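Local coordinates for SWD1-like protein (PDB 6E29) that probably serves, through its WD-repeat beta-propeller domain, as a scaffold subunit of the COMPASS histone H3 methyltransferase complex, at residues B[100-105]-B[120-125]; B[134-139]-B[143-148]. All coordinates share one frame; numbering follows the deposited sequence.

Contact 1: residues B[100-105]-B[120-125]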
# COMPACT_ATOMS: atom_id res chain seq x y z
N LYS B 100 -20.04 8.01 -10.11
CA LYS B 100 -19.76 7.66 -11.49
C LYS B 100 -18.43 6.93 -11.60
O LYS B 100 -17.47 7.25 -10.88
CB LYS B 100 -19.72 8.93 -12.36
CG LYS B 100 -20.88 9.13 -13.35
CD LYS B 100 -22.18 9.56 -12.66
CE LYS B 100 -23.13 10.18 -13.69
NZ LYS B 100 -24.16 11.10 -13.09
N ARG B 101 -18.37 5.94 -12.49
CA ARG B 101 -17.12 5.38 -12.97
C ARG B 101 -16.44 6.41 -13.87
O ARG B 101 -16.75 6.49 -15.06
CB ARG B 101 -17.39 4.09 -13.74
CG ARG B 101 -16.72 2.87 -13.22
CD ARG B 101 -16.85 1.70 -14.21
NE ARG B 101 -17.91 0.76 -13.81
CZ ARG B 101 -18.07 -0.45 -14.33
NH1 ARG B 101 -17.25 -0.89 -15.27
NH2 ARG B 101 -19.05 -1.23 -13.89
N TYR B 102 -15.55 7.22 -13.31
CA TYR B 102 -14.99 8.36 -14.02
C TYR B 102 -13.89 7.96 -15.00
O TYR B 102 -13.80 8.53 -16.10
CB TYR B 102 -14.48 9.37 -13.00
CG TYR B 102 -13.79 10.58 -13.50
CD1 TYR B 102 -14.42 11.48 -14.36
CD2 TYR B 102 -12.48 10.84 -13.12
CE1 TYR B 102 -13.77 12.61 -14.81
CE2 TYR B 102 -11.82 11.95 -13.57
CZ TYR B 102 -12.47 12.84 -14.41
OH TYR B 102 -11.78 13.96 -14.86
N ARG B 103 -13.04 7.00 -14.61
CA ARG B 103 -12.01 6.41 -15.48
C ARG B 103 -11.87 4.93 -15.15
O ARG B 103 -12.13 4.50 -14.02
CB ARG B 103 -10.62 7.04 -15.31
CG ARG B 103 -10.52 8.52 -15.63
CD ARG B 103 -10.46 8.75 -17.12
NE ARG B 103 -10.43 10.17 -17.48
CZ ARG B 103 -11.53 10.90 -17.72
NH1 ARG B 103 -12.74 10.36 -17.61
NH2 ARG B 103 -11.43 12.18 -18.07
N GLU B 104 -11.41 4.16 -16.13
CA GLU B 104 -11.28 2.72 -15.95
C GLU B 104 -10.14 2.17 -16.81
O GLU B 104 -10.11 2.39 -18.02
CB GLU B 104 -12.59 2.05 -16.35
CG GLU B 104 -12.60 0.57 -16.12
CD GLU B 104 -13.99 -0.00 -16.37
OE1 GLU B 104 -14.18 -1.21 -16.11
OE2 GLU B 104 -14.89 0.74 -16.83
N VAL B 105 -9.23 1.41 -16.19
CA VAL B 105 -8.03 0.90 -16.86
C VAL B 105 -7.91 -0.59 -16.58
O VAL B 105 -7.90 -1.01 -15.41
CB VAL B 105 -6.77 1.65 -16.40
CG1 VAL B 105 -5.51 1.16 -17.19
CG2 VAL B 105 -6.96 3.17 -16.53
N ASN B 120 -2.63 14.90 -7.97
CA ASN B 120 -3.20 14.89 -9.31
C ASN B 120 -3.97 13.58 -9.46
O ASN B 120 -3.36 12.54 -9.68
CB ASN B 120 -2.07 15.03 -10.36
CG ASN B 120 -2.46 14.59 -11.77
OD1 ASN B 120 -3.63 14.55 -12.12
ND2 ASN B 120 -1.44 14.26 -12.59
N HIS B 121 -5.31 13.64 -9.34
CA HIS B 121 -6.04 12.37 -9.43
C HIS B 121 -6.06 11.78 -10.84
O HIS B 121 -6.59 10.68 -11.02
CB HIS B 121 -7.48 12.53 -8.91
CG HIS B 121 -8.26 13.58 -9.63
ND1 HIS B 121 -8.28 14.89 -9.22
CD2 HIS B 121 -9.03 13.52 -10.74
CE1 HIS B 121 -9.05 15.59 -10.04
NE2 HIS B 121 -9.51 14.78 -10.97
N HIS B 122 -5.42 12.42 -11.82
CA HIS B 122 -5.35 11.93 -13.19
C HIS B 122 -4.07 11.14 -13.50
O HIS B 122 -3.77 10.91 -14.68
CB HIS B 122 -5.45 13.10 -14.18
CG HIS B 122 -6.80 13.75 -14.20
ND1 HIS B 122 -7.00 15.05 -13.79
CD2 HIS B 122 -8.02 13.26 -14.54
CE1 HIS B 122 -8.28 15.35 -13.91
NE2 HIS B 122 -8.93 14.28 -14.36
N GLN B 123 -3.30 10.73 -12.48
CA GLN B 123 -2.18 9.83 -12.71
C GLN B 123 -2.12 8.85 -11.56
O GLN B 123 -2.34 9.22 -10.42
CB GLN B 123 -0.87 10.58 -12.81
CG GLN B 123 0.26 9.69 -13.25
CD GLN B 123 1.61 10.27 -13.00
OE1 GLN B 123 2.20 10.06 -11.95
NE2 GLN B 123 2.15 10.92 -14.01
N PHE B 124 -1.85 7.58 -11.87
CA PHE B 124 -1.63 6.60 -10.83
C PHE B 124 -0.50 5.66 -11.22
O PHE B 124 -0.07 5.60 -12.40
CB PHE B 124 -2.92 5.78 -10.49
CG PHE B 124 -3.33 4.80 -11.56
CD1 PHE B 124 -2.83 3.51 -11.59
CD2 PHE B 124 -4.29 5.17 -12.51
CE1 PHE B 124 -3.24 2.62 -12.59
CE2 PHE B 124 -4.68 4.28 -13.52
CZ PHE B 124 -4.15 3.00 -13.57
N ALA B 125 0.00 4.97 -10.22
CA ALA B 125 1.01 3.92 -10.37
C ALA B 125 0.49 2.61 -9.83
O ALA B 125 -0.12 2.56 -8.74
CB ALA B 125 2.32 4.29 -9.68
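The backbones of 100-105 and 120-125 stay well apart, Val105 and Phe124 having the nearest CA atoms at 10.5 Å, so side chains alone bridge the outermost strand of one sheet and both the type I turn Asn120-Gln123 and the start of strand 123-128 in the next. At the turn end, Tyr102 OH meets His122 NE2 at 2.9 Å, a hydrogen bond in which either may be the donor. Each atom lies in the plane of the other ring; the rings face rim to rim with planes at 50°. Tyr102 carries CG anti to its N (chi1 176°), which extends the phenol across the gap. Arg103 NH1 lies 3.7 Å above one face of the Tyr102 ring, offset toward its rim, and separately donates to Tyr102 O at 2.6 Å, which holds the guanidinium beside the ring. His121 CD2 sits 3.6 Å above the centre of the His122 imidazole. Asn120 OD1 takes the His122 N-H from above its carbonyl plane, an Asx turn that helps to hold the bend. Deeper in, Val105 CG2 touches the edge of the Phe124 ring at CE2, 3.9 Å away, a buried apolar contact. Tyr102 and Arg103 both face Leu93 in a classic beta bulge. The whole is the packing of consecutive blades in a WD-repeat beta-propeller, the outermost strand of one blade against the next.

Contact 2: residues B[134-139]-B[143-148]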
# COMPACT_ATOMS: atom_id res chain seq x y z
N MET B 134 3.38 -0.15 -13.64
CA MET B 134 2.92 0.80 -14.65
C MET B 134 2.60 2.17 -14.04
O MET B 134 2.06 2.26 -12.94
CB MET B 134 1.66 0.29 -15.38
CG MET B 134 1.81 -1.05 -16.07
SD MET B 134 2.90 -0.98 -17.51
CE MET B 134 1.96 0.10 -18.55
N LEU B 135 2.95 3.22 -14.77
CA LEU B 135 2.49 4.58 -14.51
C LEU B 135 1.46 4.93 -15.58
O LEU B 135 1.75 4.89 -16.79
CB LEU B 135 3.67 5.55 -14.53
CG LEU B 135 3.39 6.97 -14.06
CD1 LEU B 135 2.83 6.88 -12.69
CD2 LEU B 135 4.67 7.79 -14.01
N VAL B 136 0.24 5.24 -15.17
CA VAL B 136 -0.84 5.47 -16.15
C VAL B 136 -1.35 6.90 -16.03
O VAL B 136 -1.68 7.36 -14.94
CB VAL B 136 -2.00 4.46 -15.98
CG1 VAL B 136 -3.09 4.75 -17.03
CG2 VAL B 136 -1.49 3.03 -16.12
N ASP B 137 -1.45 7.59 -17.16
CA ASP B 137 -2.11 8.89 -17.21
C ASP B 137 -3.58 8.70 -17.58
O ASP B 137 -3.88 8.26 -18.70
CB ASP B 137 -1.38 9.79 -18.21
CG ASP B 137 -2.09 11.11 -18.50
OD1 ASP B 137 -3.12 11.44 -17.89
OD2 ASP B 137 -1.57 11.83 -19.40
N ILE B 138 -4.49 9.10 -16.68
CA ILE B 138 -5.90 8.96 -16.98
C ILE B 138 -6.58 10.32 -17.09
O ILE B 138 -7.78 10.45 -16.82
CB ILE B 138 -6.58 8.07 -15.93
CG1 ILE B 138 -6.39 8.66 -14.53
CG2 ILE B 138 -6.02 6.64 -16.02
CD1 ILE B 138 -6.95 7.81 -13.40
N THR B 139 -5.83 11.36 -17.50
CA THR B 139 -6.45 12.68 -17.68
C THR B 139 -7.66 12.57 -18.60
O THR B 139 -8.70 13.21 -18.36
CB THR B 139 -5.46 13.68 -18.29
OG1 THR B 139 -4.25 13.77 -17.53
CG2 THR B 139 -6.14 15.11 -18.43
N GLU B 143 -6.61 5.92 -21.60
CA GLU B 143 -5.42 6.25 -20.84
C GLU B 143 -4.17 6.25 -21.73
O GLU B 143 -4.16 5.78 -22.87
CB GLU B 143 -5.25 5.25 -19.71
CG GLU B 143 -4.84 3.85 -20.18
CD GLU B 143 -5.99 3.01 -20.72
OE1 GLU B 143 -7.13 3.50 -20.85
OE2 GLU B 143 -5.74 1.83 -21.01
N VAL B 144 -3.09 6.79 -21.17
CA VAL B 144 -1.76 6.60 -21.70
C VAL B 144 -0.96 5.87 -20.63
O VAL B 144 -0.86 6.34 -19.50
CB VAL B 144 -1.09 7.93 -22.08
CG1 VAL B 144 0.22 7.64 -22.91
CG2 VAL B 144 -2.06 8.83 -22.80
N ARG B 145 -0.40 4.72 -20.99
CA ARG B 145 0.32 3.90 -20.03
C ARG B 145 1.82 4.05 -20.27
O ARG B 145 2.27 4.20 -21.40
CB ARG B 145 -0.07 2.42 -20.16
CG ARG B 145 -1.54 2.15 -20.31
CD ARG B 145 -1.87 0.66 -20.19
NE ARG B 145 -3.29 0.45 -20.51
CZ ARG B 145 -3.97 -0.65 -20.20
NH1 ARG B 145 -3.36 -1.65 -19.57
NH2 ARG B 145 -5.25 -0.76 -20.51
N TYR B 146 2.59 3.97 -19.19
CA TYR B 146 4.05 4.04 -19.25
C TYR B 146 4.63 2.90 -18.45
O TYR B 146 4.26 2.73 -17.28
CB TYR B 146 4.55 5.35 -18.67
CG TYR B 146 4.05 6.53 -19.45
CD1 TYR B 146 2.90 7.18 -19.07
CD2 TYR B 146 4.73 6.98 -20.58
CE1 TYR B 146 2.44 8.26 -19.78
CE2 TYR B 146 4.27 8.04 -21.30
CZ TYR B 146 3.12 8.69 -20.88
OH TYR B 146 2.62 9.77 -21.58
N VAL B 147 5.51 2.10 -19.05
CA VAL B 147 6.10 0.98 -18.30
C VAL B 147 7.09 1.52 -17.28
O VAL B 147 7.90 2.40 -17.58
CB VAL B 147 6.80 -0.03 -19.24
CG1 VAL B 147 7.42 -1.18 -18.40
CG2 VAL B 147 5.88 -0.58 -20.26
N LEU B 148 7.05 1.00 -16.13
CA LEU B 148 8.05 1.43 -15.15
C LEU B 148 9.10 0.34 -14.97
O LEU B 148 8.83 -0.85 -15.18
CB LEU B 148 7.39 1.73 -13.80
CG LEU B 148 6.58 3.01 -13.63
CD1 LEU B 148 5.91 2.96 -12.25
CD2 LEU B 148 7.49 4.22 -13.72
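Leu135 and Tyr146 form a hydrogen-bonded pair of an antiparallel hairpin whose strands, 134-137 and 144-147, run at 159° with axes 4.6 Å apart. Leu135 N donates to Tyr146 O and Tyr146 N to Leu135 O; two further bonds join Asp137 and Val144 in the same way. Packing is tight where Met134, bent at chi2 and chi3 (-70° and -64°), folds its CE back over the neighbouring strand to 3.5 Å from Arg145 CB, while SD lies 4.1 Å from Val147 CG2. Beyond it, Val136 CG1 meets Glu143 CB at 3.5 Å, the two side chains crossing obliquely. On the other face, Leu148 CG packs 4.0 Å from Leu135 CB, both residues buried. The looser side is at Val144 and Val147, both exposed; the ring edge of Tyr146 lies by Leu135 O, 3.4 Å from CD1, with Asp137 CB farther along it. Next to the bend, Asp137 OD1 accepts from Thr139 N, an Asx turn, and also from Thr139 OG1. Glu143 OE2 is gripped side-on by Arg145 through NE and NH2, at 2.9 and 2.7 Å, NE meeting the anti lone pair of OE2. With an alanine here in place of Glu143, Arg145 would probably lose its carboxylate mate and be held less firmly, by Arg106 O and Phe107, and Val136 CG1 would lose the CG packed on it. Each carboxylate oxygen thus fixes geometry within its own segment, while the four backbone bonds hold the strands together.

Contact 1 and contact 2 lie 10 Å apart between centres and share one blade: strand 123-128 pairs with strand 134-137, so the hairpin of contact 2 continues the sheet that contact 1 joins to the preceding blade. Ile138 meets both segments of contact 1. Its N lies 2.8 Å from His122 O, and its O lies 2.8 Å from Arg103 NE, both probable hydrogen bonds; Arg103 NH2 also reaches Thr139 O. Arg103, on the outer strand of the preceding blade, thus also holds the end of the next blade's hairpin. Phe124 O and Leu135 CD1 pack at 3.2 Å. Val105 touches Ile138, Glu143 and Arg145, extending the inter-blade seam from one contact into the other.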